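Local atomic coordinates of extracellular invertase (Aspergillus kawachii, PDB entry 5XH8), a protein that probably hydrolyses sucrose at its beta-fructofuranosidic bond and transfers fructosyl units to build fructooligosaccharides such as 1-kestose. Residues Asn19-Leu33 / Phe359-Leu372. Numbering follows the deposited sequence.
Sequences NGSLFETWRPRAHVL and FPTNQQNWTGTLLL
The indole of W366 is packed on several sides by residues 23-33. Its NE1 donates to F23 O (2.9 Å), using a carbonyl lone pair, while the pyrrole edge meets the F23 ring in a T-shaped stack with planes 83° apart. The R27 guanidinium comes edge-on over one indole face, a cation-pi contact led by NH1, 3.5 Å from W366 CG; F23 CZ covers a guanidinium face. R27 NE forms a salt bridge with the C-terminal carboxylate of Y605, and NH2 is hydrogen-bonded to P34. L33 CD1 packs near W366 CE3 (3.9 Å), and the Q364 amide backs the indole face opposite R27. Strand 366-385 belongs to the N-terminal five-bladed beta-propeller of family GH32, and the loop 19-33 leads into its parallel neighbour, 37-47. Further along, L370 N binds V32 O almost linearly (2.9 Å), and L372 CD2 makes a CH-pi contact over one face of the H31 ring, whose ND1 and NE2 are hydrogen-bonded to D547 and E552 of the C-terminal domain. Beside helix 361-364, L22 N donates to Q363 O (2.9 Å) from above its carbonyl plane, still buried. Beyond it the contact loosens: G20 N reaches N362 O (3.0 Å), and the solvent-exposed N19 and N362 run side by side, amide planes 81° apart, N19 OD1 meeting N362 CB (3.2 Å).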
ATOM      1  N   ASN A  19      27.581  15.408  28.982  1.00 31.05           N
ATOM      2  CA  ASN A  19      27.287  14.924  27.631  1.00 33.75           C
ATOM      3  C   ASN A  19      28.493  15.140  26.754  1.00 31.60           C
ATOM      4  O   ASN A  19      29.095  16.203  26.806  1.00 30.07           O
ATOM      5  CB  ASN A  19      26.126  15.696  27.028  1.00 33.64           C
ATOM      6  CG  ASN A  19      24.815  15.376  27.698  1.00 34.37           C
ATOM      7  OD1 ASN A  19      24.685  14.388  28.410  1.00 34.05           O
ATOM      8  ND2 ASN A  19      23.831  16.221  27.473  1.00 38.44           N
ATOM      9  N   GLY A  20      28.869  14.125  25.985  1.00 28.59           N
ATOM     10  CA  GLY A  20      30.002  14.268  25.065  1.00 27.73           C
ATOM     11  C   GLY A  20      31.382  14.082  25.664  1.00 28.00           C
ATOM     12  O   GLY A  20      32.343  14.014  24.915  1.00 27.25           O
ATOM     13  N   SER A  21      31.495  13.955  27.001  1.00 28.16           N
ATOM     14  CA  SER A  21      32.795  13.955  27.666  1.00 26.53           C
ATOM     15  C   SER A  21      33.571  12.677  27.379  1.00 25.51           C
ATOM     16  O   SER A  21      34.793  12.694  27.407  1.00 26.71           O
ATOM     17  CB  SER A  21      32.630  14.181  29.189  1.00 27.69           C
ATOM     18  OG  SER A  21      31.940  13.100  29.797  1.00 25.96           O
ATOM     19  N   LEU A  22      32.872  11.584  27.058  1.00 26.35           N
ATOM     20  CA  LEU A  22      33.515  10.324  26.706  1.00 24.29           C
ATOM     21  C   LEU A  22      33.490  10.002  25.191  1.00 25.04           C
ATOM     22  O   LEU A  22      33.611   8.844  24.802  1.00 25.12           O
ATOM     23  CB  LEU A  22      32.895   9.188  27.499  1.00 26.36           C
ATOM     24  CG  LEU A  22      32.896   9.284  29.041  1.00 27.32           C
ATOM     25  CD1 LEU A  22      32.199   8.074  29.617  1.00 26.44           C
ATOM     26  CD2 LEU A  22      34.316   9.383  29.597  1.00 27.02           C
ATOM     27  N   PHE A  23      33.413  11.017  24.341  1.00 26.30           N
ATOM     28  CA  PHE A  23      33.340  10.794  22.891  1.00 26.31           C
ATOM     29  C   PHE A  23      34.534   9.991  22.361  1.00 27.63           C
ATOM     30  O   PHE A  23      34.349   8.996  21.653  1.00 24.63           O
ATOM     31  CB  PHE A  23      33.205  12.127  22.149  1.00 26.54           C
ATOM     32  CG  PHE A  23      33.026  11.975  20.671  1.00 25.82           C
ATOM     33  CD1 PHE A  23      31.777  11.668  20.133  1.00 26.06           C
ATOM     34  CD2 PHE A  23      34.101  12.141  19.806  1.00 26.97           C
ATOM     35  CE1 PHE A  23      31.610  11.519  18.744  1.00 26.76           C
ATOM     36  CE2 PHE A  23      33.943  11.979  18.423  1.00 28.57           C
ATOM     37  CZ  PHE A  23      32.686  11.674  17.900  1.00 27.26           C
ATOM     38  N   GLU A  24      35.751  10.375  22.747  1.00 28.08           N
ATOM     39  CA  GLU A  24      36.955   9.694  22.260  1.00 27.76           C
ATOM     40  C   GLU A  24      37.364   8.446  23.022  1.00 27.78           C
ATOM     41  O   GLU A  24      38.190   7.676  22.527  1.00 29.26           O
ATOM     42  CB  GLU A  24      38.146  10.675  22.179  1.00 29.30           C
ATOM     43  CG  GLU A  24      37.963  11.845  21.208  1.00 32.17           C
ATOM     44  CD  GLU A  24      37.847  11.451  19.708  1.00 37.06           C
ATOM     45  OE1 GLU A  24      38.016  10.263  19.349  1.00 38.54           O
ATOM     46  OE2 GLU A  24      37.562  12.343  18.861  1.00 38.07           O
ATOM     47  N   THR A  25      36.766   8.208  24.190  1.00 26.74           N
ATOM     48  CA  THR A  25      37.271   7.233  25.151  1.00 25.21           C
ATOM     49  C   THR A  25      37.512   5.876  24.551  1.00 26.83           C
ATOM     50  O   THR A  25      38.623   5.310  24.685  1.00 26.28           O
ATOM     51  CB  THR A  25      36.297   7.095  26.340  1.00 26.10           C
ATOM     52  OG1 THR A  25      36.092   8.384  26.918  1.00 23.29           O
ATOM     53  CG2 THR A  25      36.839   6.139  27.417  1.00 27.84           C
ATOM     54  N   TRP A  26      36.472   5.362  23.886  1.00 24.52           N
ATOM     55  CA  TRP A  26      36.454   4.000  23.356  1.00 24.98           C
ATOM     56  C   TRP A  26      36.316   3.945  21.819  1.00 23.95           C
ATOM     57  O   TRP A  26      36.136   2.868  21.231  1.00 26.19           O
ATOM     58  CB  TRP A  26      35.315   3.247  24.031  1.00 24.83           C
ATOM     59  CG  TRP A  26      35.579   2.930  25.497  1.00 26.69           C
ATOM     60  CD1 TRP A  26      36.752   2.456  26.050  1.00 27.00           C
ATOM     61  CD2 TRP A  26      34.636   3.017  26.583  1.00 27.42           C
ATOM     62  NE1 TRP A  26      36.592   2.255  27.404  1.00 27.16           N
ATOM     63  CE2 TRP A  26      35.312   2.599  27.760  1.00 26.83           C
ATOM     64  CE3 TRP A  26      33.286   3.408  26.676  1.00 26.56           C
ATOM     65  CZ2 TRP A  26      34.687   2.557  29.001  1.00 26.90           C
ATOM     66  CZ3 TRP A  26      32.659   3.365  27.922  1.00 28.24           C
ATOM     67  CH2 TRP A  26      33.364   2.929  29.069  1.00 27.77           C
ATOM     68  N   ARG A  27      36.450   5.103  21.196  1.00 24.24           N
ATOM     69  CA  ARG A  27      36.171   5.295  19.784  1.00 24.78           C
ATOM     70  C   ARG A  27      37.253   4.691  18.884  1.00 24.91           C
ATOM     71  O   ARG A  27      38.436   4.996  19.023  1.00 23.63           O
ATOM     72  CB  ARG A  27      36.018   6.784  19.489  1.00 24.60           C
ATOM     73  CG  ARG A  27      35.421   7.111  18.127  1.00 25.00           C
ATOM     74  CD  ARG A  27      35.077   8.587  18.006  1.00 23.57           C
ATOM     75  NE  ARG A  27      34.621   8.894  16.655  1.00 23.63           N
ATOM     76  CZ  ARG A  27      33.396   8.680  16.165  1.00 22.85           C
ATOM     77  NH1 ARG A  27      32.413   8.181  16.911  1.00 23.02           N
ATOM     78  NH2 ARG A  27      33.147   8.981  14.895  1.00 23.50           N
ATOM     79  N   PRO A  28      36.839   3.854  17.932  1.00 24.58           N
ATOM     80  CA  PRO A  28      37.825   3.324  17.006  1.00 25.20           C
ATOM     81  C   PRO A  28      38.289   4.382  15.992  1.00 24.04           C
ATOM     82  O   PRO A  28      37.597   5.392  15.772  1.00 25.31           O
ATOM     83  CB  PRO A  28      37.075   2.166  16.352  1.00 25.04           C
ATOM     84  CG  PRO A  28      35.655   2.593  16.360  1.00 25.16           C
ATOM     85  CD  PRO A  28      35.483   3.364  17.632  1.00 26.62           C
ATOM     86  N   ARG A  29      39.449   4.146  15.385  1.00 24.02           N
ATOM     87  CA  ARG A  29      39.954   5.001  14.286  1.00 24.39           C
ATOM     88  C   ARG A  29      39.957   4.372  12.890  1.00 22.98           C
ATOM     89  O   ARG A  29      40.041   5.106  11.895  1.00 24.23           O
ATOM     90  CB  ARG A  29      41.363   5.502  14.628  1.00 25.12           C
ATOM     91  CG  ARG A  29      42.453   4.446  14.620  1.00 26.33           C
ATOM     92  CD  ARG A  29      43.842   5.098  14.672  1.00 29.07           C
ATOM     93  NE  ARG A  29      44.057   5.858  15.911  1.00 31.24           N
ATOM     94  CZ  ARG A  29      45.113   5.774  16.735  1.00 35.34           C
ATOM     95  NH1 ARG A  29      46.174   4.981  16.501  1.00 35.14           N
ATOM     96  NH2 ARG A  29      45.122   6.540  17.824  1.00 35.33           N
ATOM     97  N   ALA A  30      39.912   3.044  12.820  1.00 22.85           N
ATOM     98  CA  ALA A  30      40.028   2.297  11.559  1.00 24.07           C
ATOM     99  C   ALA A  30      38.721   1.575  11.143  1.00 25.10           C
ATOM    100  O   ALA A  30      38.762   0.663  10.309  1.00 25.06           O
ATOM    101  CB  ALA A  30      41.145   1.273  11.671  1.00 24.43           C
ATOM    102  N   HIS A  31      37.582   1.984  11.713  1.00 25.03           N
ATOM    103  CA  HIS A  31      36.283   1.339  11.455  1.00 24.21           C
ATOM    104  C   HIS A  31      35.261   2.324  10.871  1.00 23.73           C
ATOM    105  O   HIS A  31      35.350   3.539  11.072  1.00 22.86           O
ATOM    106  CB  HIS A  31      35.725   0.747  12.754  1.00 24.49           C
ATOM    107  CG  HIS A  31      36.308  -0.580  13.110  1.00 24.91           C
ATOM    108  ND1 HIS A  31      37.573  -0.716  13.637  1.00 25.82           N
ATOM    109  CD2 HIS A  31      35.801  -1.827  13.026  1.00 24.39           C
ATOM    110  CE1 HIS A  31      37.820  -1.992  13.850  1.00 24.85           C
ATOM    111  NE2 HIS A  31      36.757  -2.686  13.496  1.00 26.38           N
ATOM    112  N   VAL A  32      34.270   1.776  10.173  1.00 22.23           N
ATOM    113  CA  VAL A  32      33.155   2.577   9.640  1.00 22.83           C
ATOM    114  C   VAL A  32      32.101   2.826  10.722  1.00 21.47           C
ATOM    115  O   VAL A  32      31.477   1.896  11.227  1.00 21.51           O
ATOM    116  CB  VAL A  32      32.496   1.908   8.387  1.00 22.35           C
ATOM    117  CG1 VAL A  32      31.208   2.634   7.969  1.00 22.59           C
ATOM    118  CG2 VAL A  32      33.479   1.887   7.256  1.00 22.62           C
ATOM    119  N   LEU A  33      31.918   4.100  11.055  1.00 20.69           N
ATOM    120  CA  LEU A  33      30.866   4.531  11.932  1.00 21.14           C
ATOM    121  C   LEU A  33      30.598   6.015  11.628  1.00 20.74           C
ATOM    122  O   LEU A  33      31.465   6.688  11.090  1.00 21.15           O
ATOM    123  CB  LEU A  33      31.252   4.278  13.411  1.00 20.90           C
ATOM    124  CG  LEU A  33      32.203   5.210  14.156  1.00 21.04           C
ATOM    125  CD1 LEU A  33      32.305   4.763  15.614  1.00 21.62           C
ATOM    126  CD2 LEU A  33      33.594   5.281  13.513  1.00 22.40           C
ATOM    127  N   PHE A 359      23.914   2.252  30.240  1.00 29.85           N
ATOM    128  CA  PHE A 359      25.172   2.545  29.540  1.00 29.17           C
ATOM    129  C   PHE A 359      25.291   4.074  29.367  1.00 28.22           C
ATOM    130  O   PHE A 359      24.299   4.749  29.133  1.00 27.71           O
ATOM    131  CB  PHE A 359      25.263   1.811  28.174  1.00 28.57           C
ATOM    132  CG  PHE A 359      26.578   2.030  27.461  1.00 27.16           C
ATOM    133  CD1 PHE A 359      26.805   3.181  26.708  1.00 23.77           C
ATOM    134  CD2 PHE A 359      27.602   1.104  27.569  1.00 26.93           C
ATOM    135  CE1 PHE A 359      28.031   3.414  26.104  1.00 25.08           C
ATOM    136  CE2 PHE A 359      28.846   1.332  26.952  1.00 26.81           C
ATOM    137  CZ  PHE A 359      29.057   2.482  26.218  1.00 25.72           C
ATOM    138  N   PRO A 360      26.504   4.635  29.500  1.00 26.98           N
ATOM    139  CA  PRO A 360      26.631   6.091  29.439  1.00 26.65           C
ATOM    140  C   PRO A 360      26.600   6.653  27.994  1.00 27.21           C
ATOM    141  O   PRO A 360      27.598   7.165  27.468  1.00 24.39           O
ATOM    142  CB  PRO A 360      27.957   6.331  30.139  1.00 26.68           C
ATOM    143  CG  PRO A 360      28.745   5.118  29.811  1.00 26.93           C
ATOM    144  CD  PRO A 360      27.769   3.999  29.891  1.00 26.84           C
ATOM    145  N   THR A 361      25.413   6.594  27.400  1.00 27.78           N
ATOM    146  CA  THR A 361      25.218   6.891  25.982  1.00 28.39           C
ATOM    147  C   THR A 361      25.354   8.379  25.722  1.00 27.20           C
ATOM    148  O   THR A 361      26.061   8.777  24.791  1.00 24.84           O
ATOM    149  CB  THR A 361      23.880   6.295  25.476  1.00 29.86           C
ATOM    150  OG1 THR A 361      24.016   4.867  25.501  1.00 31.39           O
ATOM    151  CG2 THR A 361      23.559   6.744  24.025  1.00 30.60           C
ATOM    152  N   ASN A 362      24.774   9.208  26.584  1.00 26.90           N
ATOM    153  CA  ASN A 362      24.892  10.659  26.395  1.00 29.15           C
ATOM    154  C   ASN A 362      26.316  11.152  26.563  1.00 27.36           C
ATOM    155  O   ASN A 362      26.700  12.121  25.921  1.00 27.40           O
ATOM    156  CB  ASN A 362      23.973  11.425  27.335  1.00 31.66           C
ATOM    157  CG  ASN A 362      22.509  11.167  27.046  1.00 34.65           C
ATOM    158  OD1 ASN A 362      22.139  10.681  25.978  1.00 38.99           O
ATOM    159  ND2 ASN A 362      21.677  11.478  28.002  1.00 38.73           N
ATOM    160  N   GLN A 363      27.089  10.453  27.390  1.00 26.34           N
ATOM    161  CA  GLN A 363      28.501  10.779  27.616  1.00 25.73           C
ATOM    162  C   GLN A 363      29.330  10.386  26.399  1.00 24.82           C
ATOM    163  O   GLN A 363      30.185  11.143  25.935  1.00 25.17           O
ATOM    164  CB  GLN A 363      29.013  10.050  28.869  1.00 26.34           C
ATOM    165  CG  GLN A 363      28.433  10.594  30.175  1.00 26.77           C
ATOM    166  CD  GLN A 363      26.986  10.200  30.422  1.00 27.82           C
ATOM    167  OE1 GLN A 363      26.506   9.143  29.986  1.00 26.95           O
ATOM    168  NE2 GLN A 363      26.285  11.041  31.148  1.00 29.73           N
ATOM    169  N   GLN A 364      29.077   9.195  25.875  1.00 24.35           N
ATOM    170  CA  GLN A 364      29.807   8.736  24.703  1.00 25.40           C
ATOM    171  C   GLN A 364      29.388   9.535  23.464  1.00 23.98           C
ATOM    172  O   GLN A 364      30.225   9.917  22.667  1.00 23.63           O
ATOM    173  CB  GLN A 364      29.612   7.233  24.506  1.00 26.57           C
ATOM    174  CG  GLN A 364      30.501   6.655  23.427  1.00 28.73           C
ATOM    175  CD  GLN A 364      30.631   5.156  23.537  1.00 29.21           C
ATOM    176  OE1 GLN A 364      31.660   4.643  23.971  1.00 27.23           O
ATOM    177  NE2 GLN A 364      29.570   4.439  23.144  1.00 28.75           N
ATOM    178  N   ASN A 365      28.098   9.809  23.329  1.00 23.46           N
ATOM    179  CA  ASN A 365      27.565  10.513  22.177  1.00 25.19           C
ATOM    180  C   ASN A 365      27.791   9.779  20.840  1.00 24.35           C
ATOM    181  O   ASN A 365      27.776  10.410  19.783  1.00 24.91           O
ATOM    182  CB  ASN A 365      28.089  11.954  22.093  1.00 27.30           C
ATOM    183  CG  ASN A 365      27.259  12.823  21.146  1.00 30.01           C
ATOM    184  OD1 ASN A 365      26.069  12.634  21.013  1.00 32.20           O
ATOM    185  ND2 ASN A 365      27.901  13.745  20.467  1.00 31.39           N
ATOM    186  N   TRP A 366      27.999   8.462  20.901  1.00 23.59           N
ATOM    187  CA  TRP A 366      27.907   7.588  19.739  1.00 22.92           C
ATOM    188  C   TRP A 366      27.621   6.183  20.252  1.00 23.52           C
ATOM    189  O   TRP A 366      27.834   5.881  21.431  1.00 21.62           O
ATOM    190  CB  TRP A 366      29.175   7.587  18.870  1.00 23.44           C
ATOM    191  CG  TRP A 366      30.439   7.130  19.593  1.00 23.58           C
ATOM    192  CD1 TRP A 366      31.295   7.918  20.317  1.00 23.45           C
ATOM    193  CD2 TRP A 366      30.973   5.790  19.667  1.00 23.29           C
ATOM    194  NE1 TRP A 366      32.325   7.160  20.831  1.00 22.37           N
ATOM    195  CE2 TRP A 366      32.148   5.853  20.466  1.00 23.06           C
ATOM    196  CE3 TRP A 366      30.583   4.558  19.137  1.00 23.21           C
ATOM    197  CZ2 TRP A 366      32.925   4.732  20.752  1.00 22.97           C
ATOM    198  CZ3 TRP A 366      31.381   3.439  19.393  1.00 23.18           C
ATOM    199  CH2 TRP A 366      32.531   3.537  20.215  1.00 23.53           C
ATOM    200  N   THR A 367      27.114   5.347  19.353  1.00 22.78           N
ATOM    201  CA  THR A 367      26.662   4.006  19.686  1.00 22.97           C
ATOM    202  C   THR A 367      26.805   3.127  18.458  1.00 22.63           C
ATOM    203  O   THR A 367      26.216   3.422  17.416  1.00 22.00           O
ATOM    204  CB  THR A 367      25.177   3.990  20.105  1.00 22.93           C
ATOM    205  OG1 THR A 367      24.950   4.922  21.160  1.00 23.06           O
ATOM    206  CG2 THR A 367      24.758   2.599  20.554  1.00 23.56           C
ATOM    207  N   GLY A 368      27.578   2.046  18.596  1.00 22.17           N
ATOM    208  CA  GLY A 368      27.776   1.088  17.544  1.00 22.70           C
ATOM    209  C   GLY A 368      28.895   1.381  16.547  1.00 23.06           C
ATOM    210  O   GLY A 368      29.407   2.512  16.428  1.00 21.61           O
ATOM    211  N   THR A 369      29.237   0.340  15.800  1.00 21.57           N
ATOM    212  CA  THR A 369      30.156   0.451  14.686  1.00 21.89           C
ATOM    213  C   THR A 369      29.837  -0.650  13.696  1.00 21.68           C
ATOM    214  O   THR A 369      29.142  -1.607  14.051  1.00 20.98           O
ATOM    215  CB  THR A 369      31.618   0.323  15.160  1.00 21.74           C
ATOM    216  OG1 THR A 369      32.511   0.606  14.083  1.00 21.54           O
ATOM    217  CG2 THR A 369      31.905  -1.070  15.695  1.00 22.54           C
ATOM    218  N   LEU A 370      30.324  -0.497  12.459  1.00 21.27           N
ATOM    219  CA  LEU A 370      30.445  -1.633  11.571  1.00 22.03           C
ATOM    220  C   LEU A 370      31.794  -2.267  11.846  1.00 22.80           C
ATOM    221  O   LEU A 370      32.747  -1.581  12.267  1.00 20.91           O
ATOM    222  CB  LEU A 370      30.383  -1.213  10.095  1.00 22.46           C
ATOM    223  CG  LEU A 370      29.136  -0.473   9.626  1.00 22.89           C
ATOM    224  CD1 LEU A 370      29.086  -0.410   8.099  1.00 24.74           C
ATOM    225  CD2 LEU A 370      27.879  -1.118  10.176  1.00 23.05           C
ATOM    226  N   LEU A 371      31.880  -3.566  11.599  1.00 21.69           N
ATOM    227  CA  LEU A 371      33.173  -4.256  11.636  1.00 23.33           C
ATOM    228  C   LEU A 371      33.975  -3.995  10.349  1.00 23.86           C
ATOM    229  O   LEU A 371      33.488  -3.352   9.397  1.00 22.62           O
ATOM    230  CB  LEU A 371      32.953  -5.741  11.885  1.00 23.82           C
ATOM    231  CG  LEU A 371      32.188  -6.040  13.183  1.00 24.24           C
ATOM    232  CD1 LEU A 371      32.079  -7.548  13.376  1.00 26.60           C
ATOM    233  CD2 LEU A 371      32.865  -5.396  14.383  1.00 25.44           C
ATOM    234  N   LEU A 372      35.231  -4.437  10.340  1.00 24.37           N
ATOM    235  CA  LEU A 372      36.092  -4.247   9.187  1.00 23.93           C
ATOM    236  C   LEU A 372      35.440  -4.912   7.943  1.00 22.67           C
ATOM    237  O   LEU A 372      34.823  -5.968   8.063  1.00 21.05           O
ATOM    238  CB  LEU A 372      37.463  -4.911   9.414  1.00 24.62           C
ATOM    239  CG  LEU A 372      38.311  -4.455  10.607  1.00 24.63           C
ATOM    240  CD1 LEU A 372      39.448  -5.449  10.794  1.00 25.22           C
ATOM    241  CD2 LEU A 372      38.783  -3.026  10.396  1.00 25.52           C
TER
HETATM  242  O   HOH W   1      34.010   6.341  23.480  1.00 29.57           O
HETATM  243  O   HOH W   2      34.561  -0.843   9.207  1.00 24.26           O